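ATP:cob(I)alamin adenosyltransferase (Salmonella enterica subsp. enterica serovar Livingstone, PDB 5CX7) binds heme through its C-terminal domain and probably converts cob(I)alamin to adenosylcobalamin, the cofactor of propanediol dehydratase. Local coordinates at residues Val25-Ser38 with Thr49-Ala63. Residues are numbered along the deposited sequence; the frame is centred on the assembly and turned at random.
Sequences VERAQQLQVPVVVS and TWRMPDALLVSSELA. With HEM (protoporphyrin IX containing Fe), chain B.
M52 leaves its backbone with CG opposite the carbonyl carbon (chi1 -62°) and an extended chi2, which carries SD against the last turns of helix 14-31, 3.6 Å from A28 CB; chi3 (63°) then folds CE toward CG of Q29. The sulfur also takes a weak but nearly straight hydrogen bond, V35 N to M52 SD (3.5 Å), while the backbone N of M52 donates to V35 O at 3.0 Å. Two residues earlier, in strand 46-51, W50 swings CG anti to its own N (chi1 -173°), sending the indole toward the heme of chain B: methyl CMC sits over the middle of one ring face, vinyl carbon CBB comes within 3.4 Å of W50 CE3, and V25 CG2 meets CD1 of W50 obliquely at 3.8 Å. V25 CG1 touches the other vinyl, at CBC, so V25 and W50 together line part of the heme pocket. Strands 36-41 and 46-51 pair antiparallel, with V37 and W50 as a hydrogen-bonded pair (V37 N to W50 O and W50 N to V37 O, both 2.9 Å). Past it, the type II turn from M52 to A55 folds over P34, and a water links P34 O to L56 N. On the other side of the sheet, V36 packs CG1 against A63 CB at 3.7 Å. The hairpin thus lies between helices 14-31 and 59-72; strand 115-123 flanks 36-41, and a strand of the third subunit continues the sheet beyond 46-51.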
ATOM      1  N   VAL E  25       3.967 -30.257  11.022  1.00 16.07           N
ATOM      2  CA  VAL E  25       4.020 -30.903   9.708  1.00 16.21           C
ATOM      3  C   VAL E  25       3.607 -32.380   9.790  1.00 18.89           C
ATOM      4  O   VAL E  25       2.832 -32.878   8.954  1.00 20.47           O
ATOM      5  CB  VAL E  25       5.423 -30.771   9.109  1.00 16.91           C
ATOM      6  CG1 VAL E  25       5.647 -31.673   7.888  1.00 19.60           C
ATOM      7  CG2 VAL E  25       5.708 -29.333   8.705  1.00 17.02           C
ATOM      8  N   GLU E  26       4.118 -33.098  10.802  1.00 18.96           N
ATOM      9  CA  GLU E  26       3.718 -34.508  11.017  1.00 21.56           C
ATOM     10  C   GLU E  26       2.187 -34.656  11.174  1.00 19.89           C
ATOM     11  O   GLU E  26       1.577 -35.547  10.585  1.00 21.23           O
ATOM     12  CB  GLU E  26       4.471 -35.125  12.209  1.00 22.32           C
ATOM     13  CG  GLU E  26       5.928 -35.402  11.812  1.00 27.73           C
ATOM     14  CD  GLU E  26       6.797 -35.914  12.962  1.00 32.18           C
ATOM     15  OE1 GLU E  26       6.281 -36.034  14.113  1.00 39.14           O
ATOM     16  OE2 GLU E  26       8.001 -36.163  12.722  1.00 37.30           O
ATOM     17  N   ARG E  27       1.584 -33.821  11.996  1.00 17.05           N
ATOM     18  CA  ARG E  27       0.160 -33.861  12.190  1.00 18.30           C
ATOM     19  C   ARG E  27      -0.618 -33.532  10.899  1.00 20.23           C
ATOM     20  O   ARG E  27      -1.620 -34.207  10.579  1.00 15.89           O
ATOM     21  CB  ARG E  27      -0.280 -32.907  13.332  1.00 18.86           C
ATOM     22  CG  ARG E  27      -1.752 -32.940  13.667  1.00 19.71           C
ATOM     23  CD  ARG E  27      -2.191 -34.403  13.958  1.00 19.92           C
ATOM     24  NE  ARG E  27      -3.587 -34.425  14.323  1.00 16.09           N
ATOM     25  CZ  ARG E  27      -4.371 -35.511  14.290  1.00 19.86           C
ATOM     26  NH1 ARG E  27      -3.890 -36.694  13.919  1.00 16.37           N
ATOM     27  NH2 ARG E  27      -5.693 -35.406  14.601  1.00 17.75           N
ATOM     28  N   ALA E  28      -0.158 -32.489  10.160  1.00 17.33           N
ATOM     29  CA  ALA E  28      -0.779 -32.195   8.879  1.00 16.76           C
ATOM     30  C   ALA E  28      -0.684 -33.390   7.894  1.00 18.14           C
ATOM     31  O   ALA E  28      -1.665 -33.720   7.181  1.00 18.78           O
ATOM     32  CB  ALA E  28      -0.124 -30.953   8.271  1.00 15.41           C
ATOM     33  N   GLN E  29       0.465 -34.053   7.848  1.00 18.85           N
ATOM     34  CA  GLN E  29       0.607 -35.308   7.081  1.00 23.53           C
ATOM     35  C   GLN E  29      -0.418 -36.395   7.511  1.00 25.00           C
ATOM     36  O   GLN E  29      -1.016 -37.028   6.653  1.00 22.71           O
ATOM     37  CB  GLN E  29       2.023 -35.869   7.189  1.00 25.96           C
ATOM     38  CG  GLN E  29       3.019 -35.046   6.426  1.00 28.95           C
ATOM     39  CD  GLN E  29       4.462 -35.418   6.707  1.00 31.69           C
ATOM     40  OE1 GLN E  29       4.771 -36.056   7.696  1.00 31.21           O
ATOM     41  NE2 GLN E  29       5.329 -35.027   5.834  1.00 32.19           N
ATOM     42  N   GLN E  30      -0.644 -36.561   8.821  1.00 22.14           N
ATOM     43  CA  GLN E  30      -1.613 -37.523   9.293  1.00 23.65           C
ATOM     44  C   GLN E  30      -3.002 -37.177   8.813  1.00 24.68           C
ATOM     45  O   GLN E  30      -3.795 -38.064   8.506  1.00 23.84           O
ATOM     46  CB  GLN E  30      -1.643 -37.600  10.830  1.00 26.78           C
ATOM     47  CG  GLN E  30      -0.426 -38.294  11.417  1.00 28.76           C
ATOM     48  CD  GLN E  30      -0.238 -38.108  12.928  1.00 28.26           C
ATOM     49  OE1 GLN E  30      -1.038 -37.496  13.628  1.00 22.02           O
ATOM     50  NE2 GLN E  30       0.967 -38.434  13.370  1.00 34.97           N
ATOM     51  N   LEU E  31      -3.309 -35.864   8.804  1.00 22.08           N
ATOM     52  CA  LEU E  31      -4.606 -35.422   8.367  1.00 22.43           C
ATOM     53  C   LEU E  31      -4.725 -35.387   6.862  1.00 22.25           C
ATOM     54  O   LEU E  31      -5.808 -35.087   6.392  1.00 24.59           O
ATOM     55  CB  LEU E  31      -4.942 -34.059   8.991  1.00 22.49           C
ATOM     56  CG  LEU E  31      -5.051 -34.033  10.510  1.00 23.54           C
ATOM     57  CD1 LEU E  31      -5.392 -32.652  11.011  1.00 25.47           C
ATOM     58  CD2 LEU E  31      -6.098 -35.031  11.023  1.00 25.84           C
ATOM     59  N   GLN E  32      -3.616 -35.579   6.168  1.00 17.93           N
ATOM     60  CA  GLN E  32      -3.516 -35.456   4.712  1.00 22.23           C
ATOM     61  C   GLN E  32      -3.951 -34.054   4.179  1.00 22.35           C
ATOM     62  O   GLN E  32      -4.715 -33.962   3.221  1.00 16.58           O
ATOM     63  CB  GLN E  32      -4.339 -36.539   4.031  1.00 24.30           C
ATOM     64  CG  GLN E  32      -3.786 -37.915   4.374  1.00 26.82           C
ATOM     65  CD  GLN E  32      -4.418 -39.028   3.546  1.00 30.46           C
ATOM     66  OE1 GLN E  32      -3.780 -39.486   2.653  1.00 43.61           O
ATOM     67  NE2 GLN E  32      -5.610 -39.494   3.872  1.00 34.26           N
ATOM     68  N   VAL E  33      -3.525 -33.011   4.873  1.00 21.49           N
ATOM     69  CA  VAL E  33      -3.806 -31.668   4.416  1.00 22.75           C
ATOM     70  C   VAL E  33      -2.486 -30.881   4.441  1.00 20.78           C
ATOM     71  O   VAL E  33      -1.794 -30.877   5.440  1.00 21.54           O
ATOM     72  CB  VAL E  33      -4.941 -31.002   5.175  1.00 29.33           C
ATOM     73  CG1 VAL E  33      -4.728 -31.037   6.659  1.00 32.06           C
ATOM     74  CG2 VAL E  33      -5.141 -29.563   4.702  1.00 32.15           C
ATOM     75  N   PRO E  34      -2.090 -30.350   3.300  1.00 16.87           N
ATOM     76  CA  PRO E  34      -0.900 -29.519   3.311  1.00 16.01           C
ATOM     77  C   PRO E  34      -1.133 -28.134   3.892  1.00 14.30           C
ATOM     78  O   PRO E  34      -2.109 -27.487   3.535  1.00 15.41           O
ATOM     79  CB  PRO E  34      -0.536 -29.413   1.821  1.00 17.14           C
ATOM     80  CG  PRO E  34      -1.780 -29.645   1.073  1.00 16.76           C
ATOM     81  CD  PRO E  34      -2.715 -30.424   1.952  1.00 17.85           C
ATOM     82  N   VAL E  35      -0.261 -27.717   4.807  1.00 14.41           N
ATOM     83  CA  VAL E  35      -0.387 -26.430   5.475  1.00 12.88           C
ATOM     84  C   VAL E  35       0.867 -25.599   5.349  1.00 12.41           C
ATOM     85  O   VAL E  35       1.941 -26.085   4.990  1.00 14.54           O
ATOM     86  CB  VAL E  35      -0.808 -26.557   6.963  1.00 12.72           C
ATOM     87  CG1 VAL E  35      -2.163 -27.264   7.084  1.00 13.03           C
ATOM     88  CG2 VAL E  35       0.263 -27.273   7.801  1.00 12.57           C
ATOM     89  N   VAL E  36       0.703 -24.313   5.713  1.00 11.84           N
ATOM     90  CA  VAL E  36       1.772 -23.490   6.034  1.00 10.50           C
ATOM     91  C   VAL E  36       1.812 -23.329   7.566  1.00 10.71           C
ATOM     92  O   VAL E  36       0.791 -23.136   8.201  1.00 11.58           O
ATOM     93  CB  VAL E  36       1.635 -22.056   5.377  1.00  9.86           C
ATOM     94  CG1 VAL E  36       2.758 -21.115   5.838  1.00 10.54           C
ATOM     95  CG2 VAL E  36       1.625 -22.144   3.893  1.00 11.18           C
ATOM     96  N   VAL E  37       3.025 -23.392   8.111  1.00 11.65           N
ATOM     97  CA  VAL E  37       3.325 -23.265   9.559  1.00 10.96           C
ATOM     98  C   VAL E  37       4.132 -22.046   9.758  1.00 11.45           C
ATOM     99  O   VAL E  37       5.091 -21.813   9.016  1.00 12.44           O
ATOM    100  CB  VAL E  37       4.221 -24.435  10.091  1.00 11.58           C
ATOM    101  CG1 VAL E  37       4.490 -24.311  11.563  1.00 12.47           C
ATOM    102  CG2 VAL E  37       3.593 -25.768   9.759  1.00 11.85           C
ATOM    103  N   SER E  38       3.742 -21.232  10.704  1.00 13.06           N
ATOM    104  CA  SER E  38       4.452 -20.044  10.955  1.00 14.12           C
ATOM    105  C   SER E  38       4.597 -19.844  12.443  1.00 12.50           C
ATOM    106  O   SER E  38       3.661 -20.022  13.200  1.00 13.39           O
ATOM    107  CB  SER E  38       3.726 -18.802  10.330  1.00 15.57           C
ATOM    108  OG  SER E  38       4.332 -17.571  10.805  1.00 22.05           O
ATOM    109  N   THR E  49       9.046 -20.164   9.046  1.00 13.25           N
ATOM    110  CA  THR E  49       7.965 -20.457   8.167  1.00 15.36           C
ATOM    111  C   THR E  49       8.308 -21.754   7.465  1.00 15.17           C
ATOM    112  O   THR E  49       9.411 -21.925   6.996  1.00 16.60           O
ATOM    113  CB  THR E  49       7.744 -19.329   7.086  1.00 17.81           C
ATOM    114  OG1 THR E  49       7.433 -18.129   7.765  1.00 24.28           O
ATOM    115  CG2 THR E  49       6.531 -19.647   6.197  1.00 20.34           C
ATOM    116  N   TRP E  50       7.310 -22.587   7.258  1.00 14.16           N
ATOM    117  CA  TRP E  50       7.443 -23.808   6.461  1.00 13.96           C
ATOM    118  C   TRP E  50       6.200 -24.100   5.696  1.00 10.54           C
ATOM    119  O   TRP E  50       5.111 -24.161   6.226  1.00 10.66           O
ATOM    120  CB  TRP E  50       7.724 -25.016   7.408  1.00 14.97           C
ATOM    121  CG  TRP E  50       8.037 -26.241   6.637  1.00 18.42           C
ATOM    122  CD1 TRP E  50       7.146 -27.083   6.038  1.00 19.03           C
ATOM    123  CD2 TRP E  50       9.326 -26.700   6.260  1.00 20.22           C
ATOM    124  NE1 TRP E  50       7.811 -28.091   5.376  1.00 21.10           N
ATOM    125  CE2 TRP E  50       9.151 -27.873   5.491  1.00 21.56           C
ATOM    126  CE3 TRP E  50      10.625 -26.266   6.537  1.00 22.20           C
ATOM    127  CZ2 TRP E  50      10.217 -28.606   4.998  1.00 24.73           C
ATOM    128  CZ3 TRP E  50      11.703 -27.033   6.054  1.00 23.28           C
ATOM    129  CH2 TRP E  50      11.493 -28.141   5.279  1.00 23.94           C
ATOM    130  N   ARG E  51       6.325 -24.224   4.370  1.00 11.94           N
ATOM    131  CA  ARG E  51       5.200 -24.498   3.520  1.00 11.82           C
ATOM    132  C   ARG E  51       5.269 -25.888   2.973  1.00 11.53           C
ATOM    133  O   ARG E  51       6.224 -26.235   2.291  1.00 11.89           O
ATOM    134  CB  ARG E  51       5.142 -23.551   2.310  1.00 13.16           C
ATOM    135  CG  ARG E  51       4.045 -23.874   1.306  1.00 14.66           C
ATOM    136  CD  ARG E  51       3.928 -22.825   0.168  1.00 15.95           C
ATOM    137  NE  ARG E  51       2.782 -23.153  -0.688  1.00 17.81           N
ATOM    138  CZ  ARG E  51       2.779 -23.939  -1.764  1.00 18.66           C
ATOM    139  NH1 ARG E  51       3.894 -24.491  -2.239  1.00 19.55           N
ATOM    140  NH2 ARG E  51       1.629 -24.141  -2.422  1.00 17.50           N
ATOM    141  N   MET E  52       4.225 -26.626   3.180  1.00 12.78           N
ATOM    142  CA  MET E  52       4.106 -27.993   2.622  1.00 15.02           C
ATOM    143  C   MET E  52       3.655 -27.925   1.178  1.00 16.02           C
ATOM    144  O   MET E  52       2.898 -26.997   0.788  1.00 14.04           O
ATOM    145  CB  MET E  52       3.147 -28.833   3.432  1.00 13.82           C
ATOM    146  CG  MET E  52       3.566 -29.034   4.855  1.00 14.19           C
ATOM    147  SD  MET E  52       2.338 -29.811   5.891  1.00 16.40           S
ATOM    148  CE  MET E  52       2.206 -31.426   5.064  1.00 19.92           C
ATOM    149  N   PRO E  53       4.139 -28.871   0.354  1.00 18.83           N
ATOM    150  CA  PRO E  53       3.750 -28.831  -1.058  1.00 20.30           C
ATOM    151  C   PRO E  53       2.233 -28.817  -1.250  1.00 19.02           C
ATOM    152  O   PRO E  53       1.508 -29.474  -0.530  1.00 15.46           O
ATOM    153  CB  PRO E  53       4.379 -30.119  -1.651  1.00 20.41           C
ATOM    154  CG  PRO E  53       5.450 -30.492  -0.718  1.00 20.30           C
ATOM    155  CD  PRO E  53       5.031 -30.021   0.665  1.00 18.10           C
ATOM    156  N   ASP E  54       1.777 -28.000  -2.206  1.00 19.40           N
ATOM    157  CA  ASP E  54       0.371 -27.848  -2.559  1.00 19.72           C
ATOM    158  C   ASP E  54      -0.516 -27.202  -1.502  1.00 16.06           C
ATOM    159  O   ASP E  54      -1.735 -27.177  -1.681  1.00 15.62           O
ATOM    160  CB  ASP E  54      -0.273 -29.172  -2.992  1.00 23.83           C
ATOM    161  CG  ASP E  54       0.422 -29.806  -4.165  1.00 29.97           C
ATOM    162  OD1 ASP E  54       0.715 -29.098  -5.135  1.00 26.88           O
ATOM    163  OD2 ASP E  54       0.659 -31.039  -4.106  1.00 32.68           O
ATOM    164  N   ALA E  55       0.051 -26.604  -0.462  1.00 13.85           N
ATOM    165  CA  ALA E  55      -0.775 -25.817   0.449  1.00 12.90           C
ATOM    166  C   ALA E  55      -1.490 -24.689  -0.317  1.00 13.32           C
ATOM    167  O   ALA E  55      -0.942 -24.077  -1.247  1.00 13.21           O
ATOM    168  CB  ALA E  55       0.050 -25.218   1.574  1.00 13.16           C
ATOM    169  N   LEU E  56      -2.693 -24.374   0.120  1.00 15.39           N
ATOM    170  CA  LEU E  56      -3.459 -23.275  -0.518  1.00 14.79           C
ATOM    171  C   LEU E  56      -2.581 -22.058  -0.572  1.00 13.89           C
ATOM    172  O   LEU E  56      -1.962 -21.699   0.449  1.00 14.65           O
ATOM    173  CB  LEU E  56      -4.681 -22.918   0.292  1.00 13.02           C
ATOM    174  CG  LEU E  56      -5.813 -23.926   0.397  1.00 16.09           C
ATOM    175  CD1 LEU E  56      -6.942 -23.382   1.293  1.00 17.51           C
ATOM    176  CD2 LEU E  56      -6.376 -24.311  -0.947  1.00 13.84           C
ATOM    177  N   LEU E  57      -2.592 -21.345  -1.703  1.00 13.88           N
ATOM    178  CA  LEU E  57      -1.792 -20.109  -1.764  1.00 14.01           C
ATOM    179  C   LEU E  57      -2.122 -19.078  -0.719  1.00 11.35           C
ATOM    180  O   LEU E  57      -1.198 -18.451  -0.176  1.00 11.40           O
ATOM    181  CB  LEU E  57      -1.847 -19.418  -3.132  1.00 17.46           C
ATOM    182  CG  LEU E  57      -1.365 -20.100  -4.403  1.00 22.17           C
ATOM    183  CD1 LEU E  57      -1.504 -19.125  -5.559  1.00 27.07           C
ATOM    184  CD2 LEU E  57       0.090 -20.504  -4.237  1.00 26.21           C
ATOM    185  N   VAL E  58      -3.377 -18.925  -0.386  1.00 10.74           N
ATOM    186  CA  VAL E  58      -3.812 -18.009   0.700  1.00 11.94           C
ATOM    187  C   VAL E  58      -3.128 -18.257   2.042  1.00 11.89           C
ATOM    188  O   VAL E  58      -2.907 -17.351   2.821  1.00 10.21           O
ATOM    189  CB  VAL E  58      -5.314 -17.910   0.920  1.00 14.72           C
ATOM    190  CG1 VAL E  58      -6.015 -17.355  -0.311  1.00 16.53           C
ATOM    191  CG2 VAL E  58      -5.923 -19.245   1.389  1.00 14.83           C
ATOM    192  N   SER E  59      -2.837 -19.547   2.319  1.00 11.46           N
ATOM    193  CA  SER E  59      -2.192 -19.915   3.579  1.00 12.17           C
ATOM    194  C   SER E  59      -0.797 -19.345   3.810  1.00 12.21           C
ATOM    195  O   SER E  59      -0.404 -19.121   4.962  1.00 11.88           O
ATOM    196  CB  SER E  59      -2.133 -21.476   3.662  1.00 12.84           C
ATOM    197  OG  SER E  59      -3.480 -21.905   3.594  1.00 12.98           O
ATOM    198  N   SER E  60      -0.093 -19.007   2.733  1.00 11.90           N
ATOM    199  CA  SER E  60       1.180 -18.231   2.810  1.00 13.41           C
ATOM    200  C   SER E  60       1.038 -16.881   3.521  1.00 12.37           C
ATOM    201  O   SER E  60       1.985 -16.400   4.136  1.00 12.64           O
ATOM    202  CB  SER E  60       1.839 -18.050   1.433  1.00 13.18           C
ATOM    203  OG  SER E  60       2.201 -19.342   0.949  1.00 14.37           O
ATOM    204  N   GLU E  61      -0.132 -16.292   3.423  1.00 13.94           N
ATOM    205  CA  GLU E  61      -0.425 -14.987   4.083  1.00 14.31           C
ATOM    206  C   GLU E  61      -1.158 -15.216   5.384  1.00 13.00           C
ATOM    207  O   GLU E  61      -0.810 -14.611   6.382  1.00 13.45           O
ATOM    208  CB  GLU E  61      -1.238 -14.119   3.094  1.00 16.09           C
ATOM    209  CG  GLU E  61      -1.613 -12.753   3.632  1.00 18.77           C
ATOM    210  CD  GLU E  61      -2.039 -11.766   2.563  1.00 21.15           C
ATOM    211  OE1 GLU E  61      -1.969 -12.079   1.334  1.00 22.37           O
ATOM    212  OE2 GLU E  61      -2.527 -10.651   2.942  1.00 21.61           O
ATOM    213  N   LEU E  62      -2.125 -16.158   5.380  1.00 12.23           N
ATOM    214  CA  LEU E  62      -2.918 -16.378   6.585  1.00 12.94           C
ATOM    215  C   LEU E  62      -2.155 -16.996   7.770  1.00 12.16           C
ATOM    216  O   LEU E  62      -2.345 -16.555   8.936  1.00 12.65           O
ATOM    217  CB  LEU E  62      -4.156 -17.279   6.317  1.00 12.97           C
ATOM    218  CG  LEU E  62      -5.200 -16.715   5.404  1.00 12.21           C
ATOM    219  CD1 LEU E  62      -6.214 -17.749   5.064  1.00 12.92           C
ATOM    220  CD2 LEU E  62      -5.868 -15.440   5.940  1.00 12.98           C
ATOM    221  N   ALA E  63      -1.251 -17.925   7.514  1.00 12.89           N
ATOM    222  CA  ALA E  63      -0.515 -18.534   8.665  1.00 12.83           C
ATOM    223  C   ALA E  63       0.374 -17.514   9.456  1.00 13.13           C
ATOM    224  O   ALA E  63       0.239 -17.426  10.691  1.00 12.16           O
ATOM    225  CB  ALA E  63       0.271 -19.780   8.266  1.00 12.69           C
TER
HETATM  226  CHA HEM B 201      17.185 -32.772  12.585  1.00 28.29           C
HETATM  227  CHB HEM B 201      17.461 -28.037  11.491  1.00 29.16           C
HETATM  228  CHC HEM B 201      12.906 -28.425   9.921  1.00 32.94           C
HETATM  229  CHD HEM B 201      12.865 -33.182  10.628  1.00 29.78           C
HETATM  230  C1A HEM B 201      17.585 -31.481  12.455  1.00 31.79           C
HETATM  231  C2A HEM B 201      18.789 -30.982  12.972  1.00 36.34           C
HETATM  232  C3A HEM B 201      18.859 -29.650  12.668  1.00 34.20           C
HETATM  233  C4A HEM B 201      17.727 -29.300  11.939  1.00 32.70           C
HETATM  234  CMA HEM B 201      19.970 -28.686  13.050  1.00 38.17           C
HETATM  235  CAA HEM B 201      19.831 -31.749  13.778  1.00 39.91           C
HETATM  236  CBA HEM B 201      19.535 -31.418  15.264  1.00 46.05           C
HETATM  237  CGA HEM B 201      19.805 -32.555  16.219  1.00 53.78           C
HETATM  238  O1A HEM B 201      20.858 -32.528  16.910  1.00 54.80           O
HETATM  239  O2A HEM B 201      18.968 -33.493  16.323  1.00 58.80           O
HETATM  240  C1B HEM B 201      16.236 -27.722  10.939  1.00 30.99           C
HETATM  241  C2B HEM B 201      15.875 -26.432  10.547  1.00 31.82           C
HETATM  242  C3B HEM B 201      14.590 -26.527  10.101  1.00 32.93           C
HETATM  243  C4B HEM B 201      14.160 -27.937  10.259  1.00 30.07           C
HETATM  244  CMB HEM B 201      16.810 -25.219  10.638  1.00 37.63           C
HETATM  245  CAB HEM B 201      13.861 -25.362   9.562  1.00 37.44           C
HETATM  246  CBB HEM B 201      12.646 -25.317   9.069  1.00 38.75           C
HETATM  247  C1C HEM B 201      12.473 -29.738   9.986  1.00 34.72           C
HETATM  248  C2C HEM B 201      11.175 -30.184   9.595  1.00 37.72           C
HETATM  249  C3C HEM B 201      11.181 -31.575   9.798  1.00 36.17           C
HETATM  250  C4C HEM B 201      12.482 -31.909  10.313  1.00 32.67           C
HETATM  251  CMC HEM B 201      10.018 -29.321   9.061  1.00 32.09           C
HETATM  252  CAC HEM B 201      10.135 -32.628   9.579  1.00 36.55           C
HETATM  253  CBC HEM B 201       8.930 -32.451   9.098  1.00 42.94           C
HETATM  254  C1D HEM B 201      14.084 -33.403  11.228  1.00 31.30           C
HETATM  255  C2D HEM B 201      14.387 -34.784  11.615  1.00 32.75           C
HETATM  256  C3D HEM B 201      15.602 -34.705  12.200  1.00 37.37           C
HETATM  257  C4D HEM B 201      16.010 -33.274  12.113  1.00 27.75           C
HETATM  258  CMD HEM B 201      13.503 -35.999  11.386  1.00 35.99           C
HETATM  259  CAD HEM B 201      16.400 -35.886  12.763  1.00 47.46           C
HETATM  260  CBD HEM B 201      15.786 -36.545  14.002  1.00 51.93           C
HETATM  261  CGD HEM B 201      16.579 -36.294  15.267  1.00 62.70           C
HETATM  262  O1D HEM B 201      16.906 -37.266  16.025  1.00 69.04           O
HETATM  263  O2D HEM B 201      16.870 -35.110  15.574  1.00 68.31           O
HETATM  264  NA  HEM B 201      16.923 -30.414  11.840  1.00 29.29           N
HETATM  265  NB  HEM B 201      15.215 -28.557  10.751  1.00 31.88           N
HETATM  266  NC  HEM B 201      13.220 -30.781  10.469  1.00 29.90           N
HETATM  267  ND  HEM B 201      15.075 -32.523  11.550  1.00 31.14           N
HETATM  268 FE   HEM B 201      15.159 -30.603  11.197  1.00 26.09          FE
HETATM  269  O   HOH W   1      -4.100 -26.633   1.864  1.00 12.01           O